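PDB 2PYX: tryptophan halogenase from Shewanella frigidimarina, which probably acts as a flavin-dependent halogenase of the tryptophan halogenase family, using FAD, with a monooxygenase-type activity. Local coordinates for residues A18-A23 and L47-D52; D123-W128 and V468-S473; S136-E139 and Q144-L147; L224-T229 and S373-Q378. All coordinates share one frame; numbering follows the deposited sequence.

Contact 1: residues A18-A23 and L47-D52; sequences AGWITA and LIESPD
Leu47 of strand 44-49 lays its CD1 methyl over the indole of Trp20, and this is the heart of the contact between the strand and helix 16-31. Leu47 CD1 stands almost on the normal of the six-membered ring of Trp20, 11° off it and 3.7 Å from the ring centroid, a CH-pi contact over the face; Leu47 CD2, on the same face, stands 3.7 Å from Trp20 CZ2. With Leu47 CG anti to its backbone N (chi1 -170°), both methyls are carried out from the strand toward the helix. Leu47 CD1 also lies 3.6 Å from Gly19 O, and a side chain at Gly19 would point the same way, probably coming too close to that methyl. Glu49 comes in at the indole edge: its extended chain sets OE1 in the ring plane, 3.9 Å from Trp20 NE1. One water links the two polar groups, giving a short bond of 2.5 Å to Glu49 OE2 and taking a weak one from NE1. Glu49 OE1 has its stronger partner in His193 NE2, and His193 also meets the Trp20 ring edge-to-face. With Trp20 replaced by an alanine, Leu47 CD1 would probably lose its aromatic face and the bridging water its indole donor. The chemistry thus divides by geometry: the ring's face takes a methyl, while its edge supplies a polar, water-mediated link to a carboxylate.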
loop_
_atom_site.group_PDB
_atom_site.type_symbol
_atom_site.label_atom_id
_atom_site.label_comp_id
_atom_site.label_asym_id
_atom_site.label_seq_id
_atom_site.Cartn_x
_atom_site.Cartn_y
_atom_site.Cartn_z
ATOM N N ALA A 18 -5.421 2.633 10.801
ATOM C CA ALA A 18 -6.241 1.417 10.726
ATOM C C ALA A 18 -7.611 1.629 11.361
ATOM O O ALA A 18 -8.665 1.366 10.772
ATOM C CB ALA A 18 -5.506 0.248 11.365
ATOM N N GLY A 19 -7.611 2.188 12.567
ATOM C CA GLY A 19 -8.844 2.376 13.282
ATOM C C GLY A 19 -9.730 3.435 12.697
ATOM O O GLY A 19 -10.946 3.220 12.527
ATOM N N TRP A 20 -9.124 4.576 12.342
ATOM C CA TRP A 20 -9.940 5.679 11.832
ATOM C C TRP A 20 -10.412 5.498 10.396
ATOM O O TRP A 20 -11.516 5.906 10.049
ATOM C CB TRP A 20 -9.266 7.024 12.024
ATOM C CG TRP A 20 -9.165 7.375 13.471
ATOM C CD1 TRP A 20 -8.033 7.354 14.254
ATOM C CD2 TRP A 20 -10.236 7.738 14.322
ATOM N NE1 TRP A 20 -8.347 7.712 15.544
ATOM C CE2 TRP A 20 -9.690 7.952 15.611
ATOM C CE3 TRP A 20 -11.613 7.906 14.140
ATOM C CZ2 TRP A 20 -10.480 8.314 16.700
ATOM C CZ3 TRP A 20 -12.374 8.295 15.208
ATOM C CH2 TRP A 20 -11.798 8.486 16.484
ATOM N N ILE A 21 -9.617 4.841 9.558
ATOM C CA ILE A 21 -10.151 4.543 8.223
ATOM C C ILE A 21 -11.342 3.594 8.349
ATOM O O ILE A 21 -12.353 3.740 7.650
ATOM C CB ILE A 21 -9.072 3.977 7.290
ATOM C CG1 ILE A 21 -8.132 5.112 6.852
ATOM C CG2 ILE A 21 -9.692 3.279 6.056
ATOM C CD1 ILE A 21 -6.861 4.624 6.159
ATOM N N THR A 22 -11.217 2.612 9.243
ATOM C CA THR A 22 -12.315 1.678 9.467
ATOM C C THR A 22 -13.561 2.429 9.940
ATOM O O THR A 22 -14.656 2.217 9.460
ATOM C CB THR A 22 -11.925 0.564 10.465
ATOM O OG1 THR A 22 -10.775 -0.136 9.957
ATOM C CG2 THR A 22 -13.066 -0.411 10.676
ATOM N N ALA A 23 -13.404 3.264 10.966
ATOM C CA ALA A 23 -14.540 4.010 11.501
ATOM C C ALA A 23 -15.227 4.830 10.421
ATOM O O ALA A 23 -16.448 4.831 10.294
ATOM C CB ALA A 23 -14.069 4.915 12.623
ATOM N N LEU A 47 -14.695 3.918 19.089
ATOM C CA LEU A 47 -13.291 3.676 18.927
ATOM C C LEU A 47 -12.592 3.934 20.248
ATOM O O LEU A 47 -12.683 5.053 20.774
ATOM C CB LEU A 47 -12.692 4.506 17.778
ATOM C CG LEU A 47 -11.244 4.144 17.362
ATOM C CD1 LEU A 47 -11.013 4.474 15.904
ATOM C CD2 LEU A 47 -10.226 4.890 18.189
ATOM N N ILE A 48 -11.912 2.917 20.775
ATOM C CA ILE A 48 -11.155 3.017 22.036
ATOM C C ILE A 48 -9.691 3.095 21.640
ATOM O O ILE A 48 -9.134 2.151 21.063
ATOM C CB ILE A 48 -11.380 1.807 22.962
ATOM C CG1 ILE A 48 -12.863 1.638 23.288
ATOM C CG2 ILE A 48 -10.530 1.994 24.249
ATOM C CD1 ILE A 48 -13.221 0.326 23.961
ATOM N N GLU A 49 -9.072 4.223 21.981
ATOM C CA GLU A 49 -7.687 4.534 21.644
ATOM C C GLU A 49 -6.849 4.602 22.930
ATOM O O GLU A 49 -7.262 5.246 23.890
ATOM C CB GLU A 49 -7.662 5.877 20.894
ATOM C CG GLU A 49 -6.322 6.228 20.368
ATOM C CD GLU A 49 -6.288 7.426 19.465
ATOM O OE1 GLU A 49 -7.304 8.120 19.322
ATOM O OE2 GLU A 49 -5.202 7.668 18.894
ATOM N N SER A 50 -5.680 3.972 22.907
ATOM C CA SER A 50 -4.744 4.034 24.030
ATOM C C SER A 50 -4.320 5.475 24.270
ATOM O O SER A 50 -4.062 6.209 23.315
ATOM C CB SER A 50 -3.492 3.214 23.726
ATOM O OG SER A 50 -2.585 3.293 24.809
ATOM N N PRO A 51 -4.244 5.900 25.543
ATOM C CA PRO A 51 -3.685 7.224 25.803
ATOM C C PRO A 51 -2.145 7.279 25.680
ATOM O O PRO A 51 -1.569 8.356 25.770
ATOM C CB PRO A 51 -4.131 7.505 27.240
ATOM C CG PRO A 51 -4.182 6.175 27.859
ATOM C CD PRO A 51 -4.673 5.237 26.788
ATOM N N ASP A 52 -1.496 6.135 25.463
ATOM C CA ASP A 52 -0.044 6.081 25.294
ATOM C C ASP A 52 0.400 6.745 23.994
ATOM O O ASP A 52 -0.267 6.613 22.969
ATOM C CB ASP A 52 0.432 4.633 25.278
ATOM C CG ASP A 52 0.061 3.880 26.538
ATOM O OD1 ASP A 52 -0.083 4.523 27.605
ATOM O OD2 ASP A 52 -0.090 2.640 26.453
HETATM O O HOH W 1 -5.257 7.748 16.430
#

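Contact 2: residues D123-W128 and V468-S473; sequences DLCPYW and VLYGMS
The short helix 125-128 meets the last turn of helix 462-471 here, and the point where they touch is a group of Cys125, Trp128 and Tyr470. The Tyr470 ring receives both partners. Cys125 SG lies 3.4 Å from Tyr470 CE2, a sulfur-aromatic contact in which the sulfur sits obliquely, 58° off the ring normal. Nearer the root of the same side chain, Trp128 CZ3 comes within 3.5 Å of Tyr470 CG, and Trp128 CH2 within 3.6 Å of Tyr470 CB. The two ring planes are inclined at 57°, a slanted meeting of aromatic groups. Cys125 SG and Trp128 CG both stand anti to their own backbone N (chi1 -175° for the cysteine), which sends sulfur and indole out toward Tyr470. Replacing Tyr470 by an alanine would probably open a gap against Cys125 SG and Trp128 CZ3 and leave Thr476 OG1 without the phenol OH to which it is hydrogen-bonded. Asp123 OD1 gives a capping bond, accepting from Cys125 N at 3.0 Å, and Ser473 ends helix 462-471 as the C-prime residue of a Schellman motif. Around the group, Phe137 of helix 137-141 touches all three residues, Leu469 rests on Leu410 of helix 383-413, and Tyr127 packs on helix 484-507.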
loop_
_atom_site.group_PDB
_atom_site.type_symbol
_atom_site.label_atom_id
_atom_site.label_comp_id
_atom_site.label_asym_id
_atom_site.label_seq_id
_atom_site.Cartn_x
_atom_site.Cartn_y
_atom_site.Cartn_z
ATOM N N ASP A 123 -4.539 -6.295 -24.661
ATOM C CA ASP A 123 -3.379 -6.357 -23.765
ATOM C C ASP A 123 -2.142 -6.191 -24.628
ATOM O O ASP A 123 -1.729 -7.104 -25.355
ATOM C CB ASP A 123 -3.373 -7.689 -22.998
ATOM C CG ASP A 123 -2.197 -7.834 -22.055
ATOM O OD1 ASP A 123 -1.263 -7.032 -22.133
ATOM O OD2 ASP A 123 -2.220 -8.778 -21.247
ATOM N N LEU A 124 -1.497 -5.032 -24.530
ATOM C CA LEU A 124 -0.361 -4.705 -25.384
ATOM C C LEU A 124 0.922 -5.487 -25.082
ATOM O O LEU A 124 1.836 -5.531 -25.907
ATOM C CB LEU A 124 -0.026 -3.222 -25.272
ATOM C CG LEU A 124 -1.025 -2.233 -25.904
ATOM C CD1 LEU A 124 -0.583 -0.801 -25.688
ATOM C CD2 LEU A 124 -1.147 -2.526 -27.401
ATOM N N CYS A 125 1.020 -6.042 -23.872
ATOM C CA CYS A 125 2.265 -6.643 -23.455
ATOM C C CYS A 125 2.895 -7.605 -24.476
ATOM O O CYS A 125 4.041 -7.410 -24.863
ATOM C CB CYS A 125 2.087 -7.245 -22.057
ATOM S SG CYS A 125 3.590 -7.918 -21.334
ATOM N N PRO A 126 2.171 -8.650 -24.922
ATOM C CA PRO A 126 2.821 -9.539 -25.898
ATOM C C PRO A 126 3.180 -8.870 -27.235
ATOM O O PRO A 126 4.081 -9.362 -27.915
ATOM C CB PRO A 126 1.793 -10.657 -26.114
ATOM C CG PRO A 126 0.527 -10.076 -25.692
ATOM C CD PRO A 126 0.842 -9.154 -24.553
ATOM N N TYR A 127 2.480 -7.792 -27.588
ATOM C CA TYR A 127 2.819 -6.998 -28.789
ATOM C C TYR A 127 4.057 -6.135 -28.606
ATOM O O TYR A 127 4.727 -5.790 -29.586
ATOM C CB TYR A 127 1.579 -6.174 -29.230
ATOM C CG TYR A 127 0.431 -7.106 -29.570
ATOM C CD1 TYR A 127 0.285 -7.649 -30.855
ATOM C CD2 TYR A 127 -0.462 -7.537 -28.587
ATOM C CE1 TYR A 127 -0.724 -8.589 -31.133
ATOM C CE2 TYR A 127 -1.482 -8.463 -28.874
ATOM C CZ TYR A 127 -1.614 -8.966 -30.166
ATOM O OH TYR A 127 -2.624 -9.897 -30.379
ATOM N N TRP A 128 4.349 -5.757 -27.356
ATOM C CA TRP A 128 5.558 -5.028 -27.049
ATOM C C TRP A 128 6.794 -5.941 -27.055
ATOM O O TRP A 128 7.890 -5.532 -27.423
ATOM C CB TRP A 128 5.422 -4.284 -25.696
ATOM C CG TRP A 128 6.749 -3.960 -25.143
ATOM C CD1 TRP A 128 7.552 -2.911 -25.487
ATOM C CD2 TRP A 128 7.496 -4.744 -24.222
ATOM N NE1 TRP A 128 8.714 -2.973 -24.800
ATOM C CE2 TRP A 128 8.725 -4.113 -24.034
ATOM C CE3 TRP A 128 7.238 -5.947 -23.549
ATOM C CZ2 TRP A 128 9.697 -4.627 -23.182
ATOM C CZ3 TRP A 128 8.188 -6.432 -22.700
ATOM C CH2 TRP A 128 9.395 -5.795 -22.521
ATOM N N VAL A 468 6.738 -5.181 -13.451
ATOM C CA VAL A 468 7.914 -5.643 -12.722
ATOM C C VAL A 468 8.702 -6.644 -13.558
ATOM O O VAL A 468 9.927 -6.503 -13.720
ATOM C CB VAL A 468 7.546 -6.198 -11.326
ATOM C CG1 VAL A 468 8.778 -6.857 -10.657
ATOM C CG2 VAL A 468 7.029 -5.070 -10.447
ATOM N N LEU A 469 8.042 -7.665 -14.090
ATOM C CA LEU A 469 8.734 -8.708 -14.833
ATOM C C LEU A 469 9.563 -8.106 -15.965
ATOM O O LEU A 469 10.735 -8.432 -16.137
ATOM C CB LEU A 469 7.717 -9.714 -15.379
ATOM C CG LEU A 469 8.213 -11.046 -15.904
ATOM C CD1 LEU A 469 8.811 -11.906 -14.810
ATOM C CD2 LEU A 469 7.096 -11.834 -16.556
ATOM N N TYR A 470 8.928 -7.265 -16.771
ATOM C CA TYR A 470 9.588 -6.699 -17.943
ATOM C C TYR A 470 10.374 -5.445 -17.622
ATOM O O TYR A 470 11.321 -5.107 -18.347
ATOM C CB TYR A 470 8.603 -6.513 -19.083
ATOM C CG TYR A 470 8.011 -7.854 -19.480
ATOM C CD1 TYR A 470 8.815 -8.942 -19.862
ATOM C CD2 TYR A 470 6.647 -8.092 -19.344
ATOM C CE1 TYR A 470 8.298 -10.184 -20.124
ATOM C CE2 TYR A 470 6.117 -9.359 -19.638
ATOM C CZ TYR A 470 6.916 -10.395 -20.020
ATOM O OH TYR A 470 6.397 -11.641 -20.273
ATOM N N GLY A 471 10.038 -4.746 -16.545
ATOM C CA GLY A 471 10.927 -3.721 -16.034
ATOM C C GLY A 471 12.314 -4.269 -15.756
ATOM O O GLY A 471 13.332 -3.572 -15.986
HETATM N N MSE A 472 12.363 -5.485 -15.253
HETATM C CA MSE A 472 13.601 -6.142 -14.893
HETATM C C MSE A 472 14.150 -7.050 -15.983
HETATM O O MSE A 472 14.987 -7.913 -15.733
HETATM C CB MSE A 472 13.417 -6.877 -13.555
HETATM C CG MSE A 472 13.019 -5.943 -12.461
HETATM SE SE MSE A 472 12.984 -6.838 -10.693
HETATM C CE MSE A 472 14.971 -7.224 -10.526
ATOM N N SER A 473 13.691 -6.856 -17.222
ATOM C CA SER A 473 14.296 -7.482 -18.405
ATOM C C SER A 473 14.166 -8.991 -18.477
ATOM O O SER A 473 14.963 -9.675 -19.132
ATOM C CB SER A 473 15.757 -7.071 -18.536
ATOM O OG SER A 473 15.818 -5.665 -18.650
#

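Contact 3: residues S136-E139 and Q144-L147; sequences SFAE and QQVL
Ala138 and Gln145 face each other across two short consecutive helices, 137-141 and 144-149, joined by a link of two residues; the first begins with a serine N-cap. The nearest approach of their side chains is between Ala138 CB and Gln145 CB, at 4.1 Å, and Gln145 CB lies just as far from Glu139 N, so the glutamine's first methylene sits over the opening turn of the earlier helix. Beyond it the chain does not run straight. Gln145 CG is anti to the backbone N (chi1 175°), but a bend at chi2 of 56° turns the amide aside. Its OE1 accepts from Arg93 NH1, the stronger polar partner, while CB stays against Ala138. On the more exposed flank Glu139 keeps an extended chain, and its CG meets Val146 CG2 at 4.2 Å, an apolar touch between a methylene and a methyl. Val146 also rests on Thr501 of helix 484-507, and Phe137 of the first helix meets the ring of Tyr467. Ser136, with chi1 of 66°, brings its hydroxyl round to the first turn, where OG accepts from Glu139 N at 3.0 Å. Ser136 OG also lies 2.7 Å from a water, which in turn accepts a weak bond from Gln145 NE2 at 3.0 Å.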
loop_
_atom_site.group_PDB
_atom_site.type_symbol
_atom_site.label_atom_id
_atom_site.label_comp_id
_atom_site.label_asym_id
_atom_site.label_seq_id
_atom_site.Cartn_x
_atom_site.Cartn_y
_atom_site.Cartn_z
ATOM N N SER A 136 11.398 0.398 -23.553
ATOM C CA SER A 136 10.925 -0.248 -22.324
ATOM C C SER A 136 9.459 -0.525 -22.413
ATOM O O SER A 136 8.705 0.178 -23.071
ATOM C CB SER A 136 11.218 0.589 -21.092
ATOM O OG SER A 136 10.486 1.797 -21.075
ATOM N N PHE A 137 9.022 -1.572 -21.718
ATOM C CA PHE A 137 7.614 -1.839 -21.606
ATOM C C PHE A 137 6.855 -0.607 -21.106
ATOM O O PHE A 137 5.865 -0.197 -21.699
ATOM C CB PHE A 137 7.409 -3.044 -20.676
ATOM C CG PHE A 137 5.967 -3.386 -20.419
ATOM C CD1 PHE A 137 5.093 -3.712 -21.448
ATOM C CD2 PHE A 137 5.473 -3.367 -19.128
ATOM C CE1 PHE A 137 3.760 -4.024 -21.182
ATOM C CE2 PHE A 137 4.167 -3.696 -18.850
ATOM C CZ PHE A 137 3.295 -4.000 -19.868
ATOM N N ALA A 138 7.311 0.004 -20.033
ATOM C CA ALA A 138 6.570 1.129 -19.466
ATOM C C ALA A 138 6.496 2.319 -20.426
ATOM O O ALA A 138 5.431 2.918 -20.592
ATOM C CB ALA A 138 7.142 1.571 -18.150
ATOM N N GLU A 139 7.602 2.625 -21.091
ATOM C CA GLU A 139 7.497 3.698 -22.097
ATOM C C GLU A 139 6.524 3.355 -23.227
ATOM O O GLU A 139 5.818 4.253 -23.724
ATOM C CB GLU A 139 8.858 4.035 -22.666
ATOM C CG GLU A 139 8.778 5.262 -23.601
ATOM C CD GLU A 139 10.119 5.760 -24.096
ATOM O OE1 GLU A 139 11.161 5.488 -23.462
ATOM O OE2 GLU A 139 10.123 6.435 -25.149
ATOM N N GLN A 144 3.345 7.583 -17.931
ATOM C CA GLN A 144 3.950 7.950 -16.645
ATOM C C GLN A 144 5.440 7.774 -16.553
ATOM O O GLN A 144 6.102 8.425 -15.746
ATOM C CB GLN A 144 3.298 7.149 -15.509
ATOM C CG GLN A 144 2.078 7.812 -15.026
ATOM C CD GLN A 144 1.357 7.093 -13.896
ATOM O OE1 GLN A 144 1.325 5.880 -13.871
ATOM N NE2 GLN A 144 0.707 7.862 -13.007
ATOM N N GLN A 145 6.010 6.865 -17.330
ATOM C CA GLN A 145 7.464 6.686 -17.272
ATOM C C GLN A 145 8.133 7.999 -17.641
ATOM O O GLN A 145 8.898 8.557 -16.854
ATOM C CB GLN A 145 7.951 5.542 -18.160
ATOM C CG GLN A 145 9.468 5.342 -18.268
ATOM C CD GLN A 145 10.162 5.153 -16.905
ATOM O OE1 GLN A 145 9.936 5.921 -15.961
ATOM N NE2 GLN A 145 10.994 4.138 -16.803
ATOM N N VAL A 146 7.760 8.525 -18.803
ATOM C CA VAL A 146 8.309 9.780 -19.294
ATOM C C VAL A 146 7.934 10.954 -18.380
ATOM O O VAL A 146 8.792 11.759 -18.050
ATOM C CB VAL A 146 7.864 10.036 -20.762
ATOM C CG1 VAL A 146 8.219 11.444 -21.175
ATOM C CG2 VAL A 146 8.508 9.006 -21.693
ATOM N N LEU A 147 6.674 11.028 -17.946
ATOM C CA LEU A 147 6.213 12.165 -17.180
ATOM C C LEU A 147 6.836 12.220 -15.783
ATOM O O LEU A 147 7.210 13.271 -15.296
ATOM C CB LEU A 147 4.687 12.167 -17.116
ATOM C CG LEU A 147 4.006 12.228 -18.497
ATOM C CD1 LEU A 147 2.513 11.963 -18.435
ATOM C CD2 LEU A 147 4.241 13.563 -19.161
HETATM O O HOH W 2 11.679 3.862 -19.720
#

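Contact 4: residues L224-T229 and S373-Q378; sequences LFIDCT and STLAQQ
This is a buried, wholly apolar contact of a helix against a sheet: Leu375, near the C-terminal end of helix 363-377, meets two residues of strand 224-227. Leucine and strand residues reach for each other tip to tip. Leu375 CD2 comes to 3.7 Å from Ile226 CD1, and the other branch, Leu375 CD1, stands 4.0 Å from Leu224 CD2. One leucine fork thus spans two strand positions, since Leu224 and Ile226, two residues apart, point the same way. Having CG anti to the backbone N (chi1 174°) extends Leu375 outward from its helix toward the sheet. The backbones stay well separated, with 10.1 Å between the CA atoms of Ile226 and Leu375, bridged by the methyls. Leu375 also touches Leu26 of helix 16-31 and Ile348 of the neighbouring strand. At the strand's end, Asp227 OD1 accepts from Thr229 N at 2.9 Å in an Asx turn and uses its syn lone pair for Thr229 OG1, while OD2 takes the backbone N-H groups of Leu235 and Leu236. A helix packed by aliphatic side chains on a mainly parallel sheet, beside strand 9-13, which leads into the predicted FAD site, is consistent with the layered arrangement of a Rossmann-type domain.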
loop_
_atom_site.group_PDB
_atom_site.type_symbol
_atom_site.label_atom_id
_atom_site.label_comp_id
_atom_site.label_asym_id
_atom_site.label_seq_id
_atom_site.Cartn_x
_atom_site.Cartn_y
_atom_site.Cartn_z
ATOM N N LEU A 224 -19.380 -6.703 17.403
ATOM C CA LEU A 224 -18.327 -6.938 16.447
ATOM C C LEU A 224 -17.175 -6.078 16.914
ATOM O O LEU A 224 -17.359 -4.887 17.200
ATOM C CB LEU A 224 -18.771 -6.510 15.058
ATOM C CG LEU A 224 -17.794 -6.862 13.953
ATOM C CD1 LEU A 224 -17.634 -8.346 13.724
ATOM C CD2 LEU A 224 -18.263 -6.182 12.682
ATOM N N PHE A 225 -15.997 -6.684 17.035
ATOM C CA PHE A 225 -14.813 -6.029 17.547
ATOM C C PHE A 225 -13.740 -5.962 16.465
ATOM O O PHE A 225 -13.444 -6.993 15.844
ATOM C CB PHE A 225 -14.309 -6.787 18.766
ATOM C CG PHE A 225 -15.231 -6.669 19.918
ATOM C CD1 PHE A 225 -16.347 -7.478 20.024
ATOM C CD2 PHE A 225 -15.028 -5.656 20.873
ATOM C CE1 PHE A 225 -17.259 -7.307 21.096
ATOM C CE2 PHE A 225 -15.953 -5.514 21.932
ATOM C CZ PHE A 225 -17.026 -6.314 22.033
ATOM N N ILE A 226 -13.159 -4.781 16.252
ATOM C CA ILE A 226 -12.165 -4.623 15.218
ATOM C C ILE A 226 -10.845 -4.467 15.917
ATOM O O ILE A 226 -10.668 -3.529 16.717
ATOM C CB ILE A 226 -12.425 -3.393 14.342
ATOM C CG1 ILE A 226 -13.872 -3.267 13.905
ATOM C CG2 ILE A 226 -11.453 -3.394 13.167
ATOM C CD1 ILE A 226 -14.427 -4.430 13.222
ATOM N N ASP A 227 -9.898 -5.359 15.636
ATOM C CA ASP A 227 -8.595 -5.281 16.251
ATOM C C ASP A 227 -7.689 -4.378 15.407
ATOM O O ASP A 227 -7.208 -4.793 14.352
ATOM C CB ASP A 227 -7.978 -6.673 16.388
ATOM C CG ASP A 227 -6.697 -6.674 17.195
ATOM O OD1 ASP A 227 -6.138 -5.601 17.420
ATOM O OD2 ASP A 227 -6.222 -7.766 17.561
ATOM N N CYS A 228 -7.459 -3.158 15.894
ATOM C CA CYS A 228 -6.529 -2.208 15.335
ATOM C C CYS A 228 -5.372 -1.908 16.318
ATOM O O CYS A 228 -4.814 -0.806 16.345
ATOM C CB CYS A 228 -7.308 -0.949 14.939
ATOM S SG CYS A 228 -8.484 -1.271 13.608
ATOM N N THR A 229 -5.004 -2.911 17.110
ATOM C CA THR A 229 -3.991 -2.725 18.159
ATOM C C THR A 229 -2.530 -2.822 17.661
ATOM O O THR A 229 -1.586 -2.756 18.475
ATOM C CB THR A 229 -4.189 -3.742 19.300
ATOM O OG1 THR A 229 -3.994 -5.094 18.837
ATOM C CG2 THR A 229 -5.537 -3.562 19.914
ATOM N N SER A 373 -13.239 -1.603 3.831
ATOM C CA SER A 373 -14.265 -1.453 2.799
ATOM C C SER A 373 -15.059 -2.765 2.622
ATOM O O SER A 373 -16.269 -2.736 2.420
ATOM C CB SER A 373 -13.681 -0.983 1.453
ATOM O OG SER A 373 -12.771 -1.918 0.896
ATOM N N THR A 374 -14.371 -3.900 2.695
ATOM C CA THR A 374 -15.027 -5.189 2.582
ATOM C C THR A 374 -15.988 -5.392 3.719
ATOM O O THR A 374 -17.118 -5.822 3.503
ATOM C CB THR A 374 -13.969 -6.308 2.534
ATOM O OG1 THR A 374 -13.201 -6.106 1.340
ATOM C CG2 THR A 374 -14.604 -7.647 2.479
ATOM N N LEU A 375 -15.568 -5.086 4.936
ATOM C CA LEU A 375 -16.480 -5.226 6.075
ATOM C C LEU A 375 -17.681 -4.308 5.906
ATOM O O LEU A 375 -18.818 -4.716 6.152
ATOM C CB LEU A 375 -15.736 -4.884 7.363
ATOM C CG LEU A 375 -16.612 -4.850 8.604
ATOM C CD1 LEU A 375 -17.236 -6.242 8.865
ATOM C CD2 LEU A 375 -15.811 -4.376 9.787
ATOM N N ALA A 376 -17.461 -3.073 5.480
ATOM C CA ALA A 376 -18.560 -2.153 5.284
ATOM C C ALA A 376 -19.538 -2.658 4.218
ATOM O O ALA A 376 -20.768 -2.498 4.353
ATOM C CB ALA A 376 -18.027 -0.777 4.907
ATOM N N GLN A 377 -19.018 -3.287 3.159
ATOM C CA GLN A 377 -19.868 -3.828 2.097
ATOM C C GLN A 377 -20.547 -5.148 2.441
ATOM O O GLN A 377 -21.547 -5.512 1.827
ATOM C CB GLN A 377 -19.065 -3.994 0.828
ATOM C CG GLN A 377 -18.513 -2.692 0.313
ATOM C CD GLN A 377 -17.779 -2.818 -0.965
ATOM O OE1 GLN A 377 -18.380 -2.804 -2.039
ATOM N NE2 GLN A 377 -16.470 -2.865 -0.881
ATOM N N GLN A 378 -20.007 -5.846 3.425
ATOM C CA GLN A 378 -20.518 -7.148 3.824
ATOM C C GLN A 378 -20.847 -7.189 5.318
ATOM O O GLN A 378 -20.596 -8.173 5.986
ATOM C CB GLN A 378 -19.491 -8.225 3.505
ATOM C CG GLN A 378 -19.228 -8.322 2.028
ATOM C CD GLN A 378 -18.628 -9.644 1.605
ATOM O OE1 GLN A 378 -19.150 -10.692 1.933
ATOM N NE2 GLN A 378 -17.522 -9.592 0.908
#

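The four contacts form two pairs on opposite sides of the chain's centre. Contacts 1 and 4, with centres 12 Å apart, share the six-stranded mixed sheet: strands 44-49 and 224-227 flank strand 9-13, and Gly19 CA touches Cys228 SG at 3.7 Å. This part is consistent with a Rossmann-type fold, and FAD is predicted to bind here. Contacts 2 and 3, with centres also about 12 Å apart, touch where helix 137-141 follows helix 125-128 in the chain. The centres of contacts 1 and 2 are about 42 Å apart. Along the chain contact 1 closes first, and the loop closed by contact 2 encloses both 3 and 4, tying late helices to early ones.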